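Local coordinates for protein cytochrome c2 (Blastochloris viridis, PDB 1CO6) that carries electrons through a covalently bound heme c, serving as electron donor to the oxidized bacteriochlorophyll in the photophosphorylation pathway of purple photosynthetic bacteria, at residues V62-I67 against Q88-L93; Q1-G6 against L93-K98; R37-I42 against K52-T57. One frame throughout, in Å; residues are numbered along the deposited sequence.

Interaction 1: V62-I67 against Q88-L93; sequences VFREYI and QKVSDL. With HEC (heme c), chain B.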
loop_
_atom_site.group_PDB
_atom_site.type_symbol
_atom_site.label_atom_id
_atom_site.label_comp_id
_atom_site.label_asym_id
_atom_site.label_seq_id
_atom_site.Cartn_x
_atom_site.Cartn_y
_atom_site.Cartn_z
ATOM N N VAL A 62 5.819 8.403 5.181
ATOM C CA VAL A 62 4.834 8.844 4.163
ATOM C C VAL A 62 3.682 7.815 4.084
ATOM O O VAL A 62 2.499 8.280 3.999
ATOM C CB VAL A 62 5.481 9.107 2.789
ATOM C CG1 VAL A 62 4.393 9.355 1.726
ATOM C CG2 VAL A 62 6.525 10.226 2.838
ATOM N N PHE A 63 3.979 6.526 4.160
ATOM C CA PHE A 63 2.873 5.523 4.118
ATOM C C PHE A 63 1.923 5.745 5.303
ATOM O O PHE A 63 0.696 5.697 5.233
ATOM C CB PHE A 63 3.411 4.095 4.086
ATOM C CG PHE A 63 2.391 2.995 4.221
ATOM C CD1 PHE A 63 1.724 2.566 3.054
ATOM C CD2 PHE A 63 2.089 2.403 5.428
ATOM C CE1 PHE A 63 0.777 1.517 3.115
ATOM C CE2 PHE A 63 1.104 1.395 5.535
ATOM C CZ PHE A 63 0.480 0.949 4.357
ATOM N N ARG A 64 2.539 5.996 6.430
ATOM C CA ARG A 64 1.850 6.223 7.713
ATOM C C ARG A 64 0.877 7.376 7.584
ATOM O O ARG A 64 -0.295 7.266 8.024
ATOM C CB ARG A 64 2.895 6.443 8.817
ATOM C CG ARG A 64 2.355 6.427 10.222
ATOM C CD ARG A 64 3.394 6.308 11.265
ATOM N NE ARG A 64 3.968 5.004 11.509
ATOM C CZ ARG A 64 3.361 4.033 12.216
ATOM N NH1 ARG A 64 2.135 4.079 12.760
ATOM N NH2 ARG A 64 4.103 2.955 12.449
ATOM N N GLU A 65 1.358 8.498 7.052
ATOM C CA GLU A 65 0.472 9.669 6.894
ATOM C C GLU A 65 -0.621 9.418 5.855
ATOM O O GLU A 65 -1.802 9.827 6.008
ATOM C CB GLU A 65 1.164 10.979 6.558
ATOM C CG GLU A 65 2.455 10.982 5.796
ATOM C CD GLU A 65 3.379 12.147 5.998
ATOM O OE1 GLU A 65 4.335 12.441 5.300
ATOM O OE2 GLU A 65 3.091 12.819 7.021
ATOM N N TYR A 66 -0.278 8.772 4.756
ATOM C CA TYR A 66 -1.236 8.482 3.694
ATOM C C TYR A 66 -2.338 7.581 4.161
ATOM O O TYR A 66 -3.521 7.822 3.955
ATOM C CB TYR A 66 -0.518 7.813 2.498
ATOM C CG TYR A 66 -1.377 7.239 1.412
ATOM C CD1 TYR A 66 -1.599 5.857 1.320
ATOM C CD2 TYR A 66 -1.989 8.094 0.468
ATOM C CE1 TYR A 66 -2.375 5.314 0.299
ATOM C CE2 TYR A 66 -2.771 7.555 -0.586
ATOM C CZ TYR A 66 -2.966 6.182 -0.627
ATOM O OH TYR A 66 -3.698 5.674 -1.646
ATOM N N ILE A 67 -1.965 6.467 4.764
ATOM C CA ILE A 67 -2.964 5.474 5.200
ATOM C C ILE A 67 -3.957 5.976 6.233
ATOM O O ILE A 67 -5.114 5.447 6.204
ATOM C CB ILE A 67 -2.244 4.122 5.467
ATOM C CG1 ILE A 67 -3.056 2.895 5.023
ATOM C CG2 ILE A 67 -1.856 4.085 6.985
ATOM C CD1 ILE A 67 -3.493 2.804 3.534
ATOM N N GLN A 88 -1.394 1.418 16.166
ATOM C CA GLN A 88 -0.918 0.056 16.352
ATOM C C GLN A 88 -1.205 -0.740 15.070
ATOM O O GLN A 88 -0.328 -1.480 14.598
ATOM C CB GLN A 88 -1.528 -0.583 17.612
ATOM C CG GLN A 88 -1.014 -1.985 17.904
ATOM C CD GLN A 88 0.469 -2.127 18.067
ATOM O OE1 GLN A 88 1.264 -2.765 17.339
ATOM N NE2 GLN A 88 0.966 -1.465 19.091
ATOM N N LYS A 89 -2.428 -0.575 14.537
ATOM C CA LYS A 89 -2.794 -1.289 13.297
ATOM C C LYS A 89 -1.863 -0.954 12.130
ATOM O O LYS A 89 -1.447 -1.871 11.399
ATOM C CB LYS A 89 -4.227 -0.981 12.870
ATOM C CG LYS A 89 -5.210 -1.625 13.851
ATOM C CD LYS A 89 -6.598 -1.545 13.206
ATOM C CE LYS A 89 -7.569 -2.437 13.959
ATOM N NZ LYS A 89 -7.886 -1.823 15.277
ATOM N N VAL A 90 -1.557 0.333 12.012
ATOM C CA VAL A 90 -0.652 0.851 10.957
ATOM C C VAL A 90 0.719 0.205 11.136
ATOM O O VAL A 90 1.332 -0.308 10.194
ATOM C CB VAL A 90 -0.692 2.396 10.884
ATOM C CG1 VAL A 90 0.406 2.934 9.924
ATOM C CG2 VAL A 90 -2.050 2.950 10.460
ATOM N N SER A 91 1.239 0.261 12.360
ATOM C CA SER A 91 2.540 -0.366 12.712
ATOM C C SER A 91 2.515 -1.843 12.349
ATOM O O SER A 91 3.471 -2.367 11.741
ATOM C CB SER A 91 2.880 -0.094 14.179
ATOM O OG SER A 91 3.001 1.299 14.410
ATOM N N ASP A 92 1.445 -2.572 12.614
ATOM C CA ASP A 92 1.337 -4.012 12.278
ATOM C C ASP A 92 1.306 -4.223 10.752
ATOM O O ASP A 92 2.015 -5.076 10.210
ATOM C CB ASP A 92 0.141 -4.683 12.965
ATOM C CG ASP A 92 0.403 -4.760 14.484
ATOM O OD1 ASP A 92 1.541 -4.731 14.937
ATOM O OD2 ASP A 92 -0.610 -4.804 15.190
ATOM N N LEU A 93 0.457 -3.363 10.143
ATOM C CA LEU A 93 0.317 -3.381 8.676
ATOM C C LEU A 93 1.650 -3.229 7.960
ATOM O O LEU A 93 1.953 -3.940 6.977
ATOM C CB LEU A 93 -0.688 -2.230 8.395
ATOM C CG LEU A 93 -0.924 -2.039 6.893
ATOM C CD1 LEU A 93 -1.550 -3.323 6.348
ATOM C CD2 LEU A 93 -1.817 -0.808 6.716
HETATM FE FE HEC B . -5.078 1.035 -1.936
HETATM C CHA HEC B . -3.390 2.645 -4.334
HETATM C CHB HEC B . -2.240 0.831 -0.025
HETATM C CHC HEC B . -6.903 -0.392 0.649
HETATM C CHD HEC B . -7.843 0.808 -4.002
HETATM N NA HEC B . -3.153 1.609 -2.153
HETATM C C1A HEC B . -2.653 2.408 -3.175
HETATM C C2A HEC B . -1.317 2.817 -2.843
HETATM C C3A HEC B . -1.020 2.313 -1.637
HETATM C C4A HEC B . -2.162 1.559 -1.166
HETATM C CMA HEC B . 0.283 2.474 -0.820
HETATM C CAA HEC B . -0.366 3.616 -3.791
HETATM C CBA HEC B . 0.285 2.586 -4.760
HETATM C CGA HEC B . 1.311 3.097 -5.742
HETATM O O1A HEC B . 1.597 4.282 -5.694
HETATM O O2A HEC B . 1.762 2.220 -6.521
HETATM N NB HEC B . -4.661 0.346 -0.108
HETATM C C1B HEC B . -3.389 0.300 0.476
HETATM C C2B HEC B . -3.516 -0.310 1.777
HETATM C C3B HEC B . -4.803 -0.609 1.978
HETATM C C4B HEC B . -5.537 -0.237 0.807
HETATM C CMB HEC B . -2.297 -0.515 2.701
HETATM C CAB HEC B . -5.377 -1.318 3.251
HETATM C CBB HEC B . -5.413 -0.506 4.405
HETATM N NC HEC B . -6.985 0.359 -1.728
HETATM C C1C HEC B . -7.529 -0.176 -0.583
HETATM C C2C HEC B . -8.912 -0.523 -0.863
HETATM C C3C HEC B . -9.188 -0.160 -2.121
HETATM C C4C HEC B . -7.979 0.365 -2.700
HETATM C CMC HEC B . -9.867 -1.136 0.181
HETATM C CAC HEC B . -10.551 -0.405 -2.890
HETATM C CBC HEC B . -11.759 0.103 -2.383
HETATM N ND HEC B . -5.502 1.578 -3.824
HETATM C C1D HEC B . -6.729 1.456 -4.481
HETATM C C2D HEC B . -6.624 2.140 -5.772
HETATM C C3D HEC B . -5.387 2.628 -5.874
HETATM C C4D HEC B . -4.685 2.310 -4.662
HETATM C CMD HEC B . -7.801 2.217 -6.779
HETATM C CAD HEC B . -4.793 3.502 -7.012
HETATM C CBD HEC B . -4.897 5.013 -6.632
HETATM C CGD HEC B . -4.825 5.949 -7.825
HETATM O O1D HEC B . -5.210 7.112 -7.495
HETATM O O2D HEC B . -4.417 5.566 -8.948
#
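Phe63 and Ile67, one turn apart on segment 62-67 of helix 60-68, meet Leu93 and Val90 on segment 88-93 of helix 87-98 beside one edge of the heme. The two segments run at 130° to each other with axes 10.7 Å apart, a separation bridged by side chains. In the tight, buried part, Phe63 CZ touches Leu93 CD2 at 3.7 Å; the methyl comes to the edge of the ring, near its plane, and the two side chains cross at about a right angle. The heme methyl CMB also lies at the edge of this ring, 3.5 Å from Phe63 CZ. Ile67 divides its branches: CG2 packs on Val90 CG2 at 3.7 Å, the two side chains sliding past each other in opposite directions, while CD1 lies 3.6 Å from heme C2B. The contact thus forms part of the apolar heme pocket, and Ile67 also lies close to Met79, an axial ligand of the iron.

The outer side is polar and partly exposed. The Arg64 chain bends at chi3 (-78°), where NE is set; Val90 CG1 lies over one face of the guanidinium, 3.5 Å from Arg64 NH1. In the guanidinium plane, NH2 donates to Ser91 OG at 2.8 Å, and Ser91 OG also bonds Glu87 O.

Around this pair, helix 3-14 supplies Phe10 against Leu93, Phe35 meets Phe63 edge-to-face, and Ile94 and Ile97 of helix 87-98 extend the packing on Phe63.

Interaction 2: Q1-G6 against L93-K98; sequences QDAASG and LIAYIK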
loop_
_atom_site.group_PDB
_atom_site.type_symbol
_atom_site.label_atom_id
_atom_site.label_comp_id
_atom_site.label_asym_id
_atom_site.label_seq_id
_atom_site.Cartn_x
_atom_site.Cartn_y
_atom_site.Cartn_z
ATOM N N GLN A 1 6.375 -3.821 13.519
ATOM C CA GLN A 1 5.491 -4.405 14.531
ATOM C C GLN A 1 5.302 -5.897 14.361
ATOM O O GLN A 1 6.301 -6.579 14.045
ATOM C CB GLN A 1 4.197 -3.619 14.570
ATOM C CG GLN A 1 3.711 -3.460 15.982
ATOM C CD GLN A 1 4.491 -2.479 16.791
ATOM O OE1 GLN A 1 3.885 -1.662 17.481
ATOM N NE2 GLN A 1 5.817 -2.569 16.678
ATOM N N ASP A 2 4.111 -6.412 14.558
ATOM C CA ASP A 2 3.804 -7.850 14.434
ATOM C C ASP A 2 3.182 -8.209 13.083
ATOM O O ASP A 2 2.023 -7.871 12.796
ATOM C CB ASP A 2 2.907 -8.184 15.630
ATOM C CG ASP A 2 2.582 -9.661 15.702
ATOM O OD1 ASP A 2 2.979 -10.415 14.821
ATOM O OD2 ASP A 2 1.944 -10.057 16.703
ATOM N N ALA A 3 3.916 -8.902 12.248
ATOM C CA ALA A 3 3.489 -9.294 10.896
ATOM C C ALA A 3 2.254 -10.153 10.895
ATOM O O ALA A 3 1.372 -9.986 10.031
ATOM C CB ALA A 3 4.666 -9.848 10.099
ATOM N N ALA A 4 2.107 -11.050 11.866
ATOM C CA ALA A 4 0.919 -11.921 11.989
ATOM C C ALA A 4 -0.320 -11.042 12.160
ATOM O O ALA A 4 -1.384 -11.263 11.534
ATOM C CB ALA A 4 1.086 -12.914 13.146
ATOM N N SER A 5 -0.156 -10.049 13.009
ATOM C CA SER A 5 -1.190 -9.055 13.297
ATOM C C SER A 5 -1.425 -8.155 12.065
ATOM O O SER A 5 -2.610 -7.864 11.824
ATOM C CB SER A 5 -0.957 -8.144 14.486
ATOM O OG SER A 5 -0.809 -8.940 15.656
ATOM N N GLY A 6 -0.385 -7.795 11.339
ATOM C CA GLY A 6 -0.572 -6.945 10.148
ATOM C C GLY A 6 -1.347 -7.679 9.052
ATOM O O GLY A 6 -2.079 -7.076 8.244
ATOM N N LEU A 93 0.457 -3.363 10.143
ATOM C CA LEU A 93 0.317 -3.381 8.676
ATOM C C LEU A 93 1.650 -3.229 7.960
ATOM O O LEU A 93 1.953 -3.940 6.977
ATOM C CB LEU A 93 -0.688 -2.230 8.395
ATOM C CG LEU A 93 -0.924 -2.039 6.893
ATOM C CD1 LEU A 93 -1.550 -3.323 6.348
ATOM C CD2 LEU A 93 -1.817 -0.808 6.716
ATOM N N ILE A 94 2.428 -2.239 8.382
ATOM C CA ILE A 94 3.766 -1.987 7.872
ATOM C C ILE A 94 4.609 -3.257 8.026
ATOM O O ILE A 94 5.256 -3.647 7.003
ATOM C CB ILE A 94 4.498 -0.784 8.541
ATOM C CG1 ILE A 94 3.826 0.544 8.183
ATOM C CG2 ILE A 94 6.023 -0.764 8.138
ATOM C CD1 ILE A 94 4.246 1.748 9.072
ATOM N N ALA A 95 4.587 -3.873 9.197
ATOM C CA ALA A 95 5.390 -5.103 9.422
ATOM C C ALA A 95 5.075 -6.203 8.403
ATOM O O ALA A 95 5.983 -6.863 7.836
ATOM C CB ALA A 95 5.151 -5.579 10.848
ATOM N N TYR A 96 3.763 -6.367 8.140
ATOM C CA TYR A 96 3.302 -7.380 7.191
ATOM C C TYR A 96 3.767 -7.133 5.744
ATOM O O TYR A 96 4.280 -7.999 5.038
ATOM C CB TYR A 96 1.753 -7.476 7.260
ATOM C CG TYR A 96 1.263 -8.512 6.261
ATOM C CD1 TYR A 96 1.476 -9.889 6.414
ATOM C CD2 TYR A 96 0.536 -8.073 5.143
ATOM C CE1 TYR A 96 0.984 -10.830 5.489
ATOM C CE2 TYR A 96 0.047 -8.984 4.193
ATOM C CZ TYR A 96 0.288 -10.355 4.390
ATOM O OH TYR A 96 -0.162 -11.177 3.412
ATOM N N ILE A 97 3.522 -5.886 5.291
ATOM C CA ILE A 97 3.868 -5.538 3.916
ATOM C C ILE A 97 5.375 -5.630 3.683
ATOM O O ILE A 97 5.776 -6.030 2.580
ATOM C CB ILE A 97 3.269 -4.145 3.519
ATOM C CG1 ILE A 97 1.713 -4.190 3.536
ATOM C CG2 ILE A 97 3.784 -3.670 2.119
ATOM C CD1 ILE A 97 1.119 -2.754 3.309
ATOM N N LYS A 98 6.172 -5.190 4.669
ATOM C CA LYS A 98 7.636 -5.175 4.582
ATOM C C LYS A 98 8.227 -6.552 4.352
ATOM O O LYS A 98 9.353 -6.591 3.856
ATOM C CB LYS A 98 8.384 -4.519 5.769
ATOM C CG LYS A 98 8.812 -3.079 5.383
ATOM C CD LYS A 98 9.978 -2.551 6.204
ATOM C CE LYS A 98 11.069 -1.868 5.392
ATOM N NZ LYS A 98 10.816 -0.415 5.165
#
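Ala95 turns its methyl toward the start of helix 3-14, while Tyr96 and Gly6 meet one turn deeper: this is the packing of N-terminal on C-terminal helix that is a hallmark of the cytochrome c fold. Ala95 CB sits against the backbone leading into the helix, 3.4 Å from Gln1 N, and Ala3 CB stands 4.4 Å from Ala95 CB. Small side chains let the backbones come close, with Gly6 CA and Leu93 CA only 4.0 Å apart.

At Gly6 the backbones fit closely. A beta carbon here would point toward the other helix and collide with Tyr96 CB. Tyr96 CB rests on Gly6 C at 3.6 Å. CG of Tyr96 is anti to its backbone N (chi1 179°), and the ring leads away from the contact to meet the rings of Phe10 and Phe100. The Leu93 side chain starts away from segment 1-6 and touches Phe10 of helix 3-14.

No hydrogen bond joins the two segments. Asp2 is the N-cap of helix 3-14, its OD1 accepting a weak bond from Ala4 N. Across the contact, Ala3 O lies obliquely to the Tyr96 ring, 3.6 Å from CD1.

Interaction 3: R37-I42 against K52-T57; sequences RHSGTI and KNSGIT. With HEC (heme c), chain B.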
loop_
_atom_site.group_PDB
_atom_site.type_symbol
_atom_site.label_atom_id
_atom_site.label_comp_id
_atom_site.label_asym_id
_atom_site.label_seq_id
_atom_site.Cartn_x
_atom_site.Cartn_y
_atom_site.Cartn_z
ATOM N N ARG A 37 9.576 2.396 -3.255
ATOM C CA ARG A 37 9.127 2.636 -4.665
ATOM C C ARG A 37 8.460 4.003 -4.828
ATOM O O ARG A 37 7.887 4.555 -3.865
ATOM C CB ARG A 37 8.351 1.415 -5.111
ATOM C CG ARG A 37 6.834 1.415 -5.131
ATOM C CD ARG A 37 6.392 0.139 -5.900
ATOM N NE ARG A 37 4.936 0.179 -5.866
ATOM C CZ ARG A 37 4.073 -0.814 -5.573
ATOM N NH1 ARG A 37 2.736 -0.596 -5.575
ATOM N NH2 ARG A 37 4.494 -2.043 -5.256
ATOM N N HIS A 38 8.610 4.580 -6.020
ATOM C CA HIS A 38 8.000 5.879 -6.401
ATOM C C HIS A 38 6.538 5.605 -6.725
ATOM O O HIS A 38 6.175 4.541 -7.265
ATOM C CB HIS A 38 8.749 6.536 -7.601
ATOM C CG HIS A 38 10.059 7.103 -7.145
ATOM N ND1 HIS A 38 10.402 8.427 -7.176
ATOM C CD2 HIS A 38 11.123 6.471 -6.547
ATOM C CE1 HIS A 38 11.623 8.575 -6.658
ATOM N NE2 HIS A 38 12.081 7.407 -6.251
ATOM N N SER A 39 5.672 6.511 -6.364
ATOM C CA SER A 39 4.219 6.276 -6.638
ATOM C C SER A 39 3.967 6.215 -8.137
ATOM O O SER A 39 4.681 6.859 -8.936
ATOM C CB SER A 39 3.323 7.316 -5.966
ATOM O OG SER A 39 3.606 8.606 -6.444
ATOM N N GLY A 40 2.918 5.513 -8.493
ATOM C CA GLY A 40 2.480 5.386 -9.872
ATOM C C GLY A 40 3.389 4.648 -10.803
ATOM O O GLY A 40 3.338 4.966 -12.031
ATOM N N THR A 41 4.168 3.681 -10.346
ATOM C CA THR A 41 5.056 2.983 -11.264
ATOM C C THR A 41 4.766 1.536 -11.515
ATOM O O THR A 41 5.555 1.040 -12.356
ATOM C CB THR A 41 6.553 3.307 -10.852
ATOM O OG1 THR A 41 6.903 2.623 -9.628
ATOM C CG2 THR A 41 6.810 4.826 -10.704
ATOM N N ILE A 42 3.810 0.852 -10.956
ATOM C CA ILE A 42 3.550 -0.571 -11.266
ATOM C C ILE A 42 3.077 -0.609 -12.721
ATOM O O ILE A 42 2.152 0.117 -13.075
ATOM C CB ILE A 42 2.539 -1.301 -10.325
ATOM C CG1 ILE A 42 3.168 -1.506 -8.922
ATOM C CG2 ILE A 42 2.000 -2.672 -10.896
ATOM C CD1 ILE A 42 4.640 -2.026 -8.873
ATOM N N LYS A 52 0.037 9.311 -9.911
ATOM C CA LYS A 52 1.170 9.273 -10.815
ATOM C C LYS A 52 2.072 10.494 -10.807
ATOM O O LYS A 52 3.289 10.326 -10.893
ATOM C CB LYS A 52 0.570 9.163 -12.226
ATOM C CG LYS A 52 1.328 8.555 -13.375
ATOM C CD LYS A 52 0.282 8.272 -14.466
ATOM C CE LYS A 52 -0.623 9.403 -14.897
ATOM N NZ LYS A 52 -2.035 8.940 -15.129
ATOM N N ASN A 53 1.481 11.673 -10.774
ATOM C CA ASN A 53 2.233 12.946 -10.785
ATOM C C ASN A 53 2.506 13.512 -9.401
ATOM O O ASN A 53 3.079 14.613 -9.320
ATOM C CB ASN A 53 1.516 13.999 -11.655
ATOM C CG ASN A 53 1.335 13.485 -13.085
ATOM O OD1 ASN A 53 2.136 12.763 -13.691
ATOM N ND2 ASN A 53 0.163 13.815 -13.680
ATOM N N SER A 54 2.196 12.781 -8.335
ATOM C CA SER A 54 2.375 13.295 -6.970
ATOM C C SER A 54 3.811 13.506 -6.553
ATOM O O SER A 54 3.987 14.304 -5.595
ATOM C CB SER A 54 1.708 12.347 -5.971
ATOM O OG SER A 54 2.439 11.113 -5.816
ATOM N N GLY A 55 4.721 12.776 -7.131
ATOM C CA GLY A 55 6.159 12.882 -6.751
ATOM C C GLY A 55 6.467 12.185 -5.443
ATOM O O GLY A 55 7.520 12.409 -4.798
ATOM N N ILE A 56 5.571 11.307 -4.993
ATOM C CA ILE A 56 5.818 10.641 -3.717
ATOM C C ILE A 56 6.710 9.412 -3.885
ATOM O O ILE A 56 6.678 8.653 -4.852
ATOM C CB ILE A 56 4.455 10.181 -3.067
ATOM C CG1 ILE A 56 3.750 11.364 -2.401
ATOM C CG2 ILE A 56 4.548 8.968 -2.108
ATOM C CD1 ILE A 56 2.301 11.020 -1.950
ATOM N N THR A 57 7.512 9.256 -2.833
ATOM C CA THR A 57 8.346 8.052 -2.700
ATOM C C THR A 57 7.755 7.369 -1.450
ATOM O O THR A 57 7.639 8.049 -0.391
ATOM C CB THR A 57 9.889 8.307 -2.568
ATOM O OG1 THR A 57 10.205 8.965 -3.825
ATOM C CG2 THR A 57 10.654 6.993 -2.356
HETATM FE FE HEC B . -5.078 1.035 -1.936
HETATM C CHA HEC B . -3.390 2.645 -4.334
HETATM C CHB HEC B . -2.240 0.831 -0.025
HETATM C CHC HEC B . -6.903 -0.392 0.649
HETATM C CHD HEC B . -7.843 0.808 -4.002
HETATM N NA HEC B . -3.153 1.609 -2.153
HETATM C C1A HEC B . -2.653 2.408 -3.175
HETATM C C2A HEC B . -1.317 2.817 -2.843
HETATM C C3A HEC B . -1.020 2.313 -1.637
HETATM C C4A HEC B . -2.162 1.559 -1.166
HETATM C CMA HEC B . 0.283 2.474 -0.820
HETATM C CAA HEC B . -0.366 3.616 -3.791
HETATM C CBA HEC B . 0.285 2.586 -4.760
HETATM C CGA HEC B . 1.311 3.097 -5.742
HETATM O O1A HEC B . 1.597 4.282 -5.694
HETATM O O2A HEC B . 1.762 2.220 -6.521
HETATM N NB HEC B . -4.661 0.346 -0.108
HETATM C C1B HEC B . -3.389 0.300 0.476
HETATM C C2B HEC B . -3.516 -0.310 1.777
HETATM C C3B HEC B . -4.803 -0.609 1.978
HETATM C C4B HEC B . -5.537 -0.237 0.807
HETATM C CMB HEC B . -2.297 -0.515 2.701
HETATM C CAB HEC B . -5.377 -1.318 3.251
HETATM C CBB HEC B . -5.413 -0.506 4.405
HETATM N NC HEC B . -6.985 0.359 -1.728
HETATM C C1C HEC B . -7.529 -0.176 -0.583
HETATM C C2C HEC B . -8.912 -0.523 -0.863
HETATM C C3C HEC B . -9.188 -0.160 -2.121
HETATM C C4C HEC B . -7.979 0.365 -2.700
HETATM C CMC HEC B . -9.867 -1.136 0.181
HETATM C CAC HEC B . -10.551 -0.405 -2.890
HETATM C CBC HEC B . -11.759 0.103 -2.383
HETATM N ND HEC B . -5.502 1.578 -3.824
HETATM C C1D HEC B . -6.729 1.456 -4.481
HETATM C C2D HEC B . -6.624 2.140 -5.772
HETATM C C3D HEC B . -5.387 2.628 -5.874
HETATM C C4D HEC B . -4.685 2.310 -4.662
HETATM C CMD HEC B . -7.801 2.217 -6.779
HETATM C CAD HEC B . -4.793 3.502 -7.012
HETATM C CBD HEC B . -4.897 5.013 -6.632
HETATM C CGD HEC B . -4.825 5.949 -7.825
HETATM O O1D HEC B . -5.210 7.112 -7.495
HETATM O O2D HEC B . -4.417 5.566 -8.948
HETATM O O HOH W 1 8.527 10.132 -7.252
HETATM O O HOH W 2 4.948 7.906 -11.469
#
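His38 and Thr57 form a single backbone bridge, their CA atoms 4.3 Å apart, between two largely irregular segments, the second starting at the end of helix 49-52. Ser39 N donates to Ile56 O at 2.8 Å, nearly straight at 169°, and the same oxygen receives a CA-H contact from His38. The backbones approach again where Gly40 CA lies 4.2 Å from Lys52 CA; Gly40 has positive phi, and a beta carbon on it would collide with Lys52 CA. Near Gly40 and Lys52, water 2 lies within bonding distance of both Ser39 O and Lys52 O.

Among the side chains, Ser39 OG, set between its backbone N and carbonyl carbon (chi1 61°), points at Ser54 OG, 2.8 Å away. Both hydroxyls are also bonded to Asn51 O, and Ser54 OG accepts from Ile56 N in an ST turn. On the outer side, Thr57 OG1 stands over one face of the His38 ring, offset toward the rim and 3.2 Å from CE1.

Segment 37-42 also holds a heme propionate. Arg37, extended from CG to NE, donates from NH1 to heme O2A at 3.1 Å, with that oxygen in the guanidinium plane; NH1 also bonds Val30 O. Ile42 CG1 covers the centre of one guanidinium face, and Gly40 N gives a weak bond to heme O1A. These charged and polar partners would be expected to stabilise a negative propionate.

Helix 49-52 lies between the two segments in the chain and runs into the second at Lys52, whose NZ forms a salt bridge with Asp49; past Thr57 and Trp58 the chain continues into helix 60-68.

Interactions 1 and 2 share helix 87-98, with Leu93 in both: 62-67 and 1-6 pack on different parts of it, and Asp92 OD1 joins the two contacts by a probable hydrogen bond to Asp2 N. Interaction 1 is the buried one, mainly apolar and touching the heme; interaction 2 is partly buried and relies on small residues and close backbones. Interaction 3, about 22 Å from interaction 2 between centres and on the opposite side of the chain's centre, is a surface contact, mostly of loops, with a backbone hydrogen bond, serine hydroxyls and water. It touches the heme at a propionate, whereas interaction 1 meets the ring and its methyls. Val62 packs on Ile56 where those two adjoin.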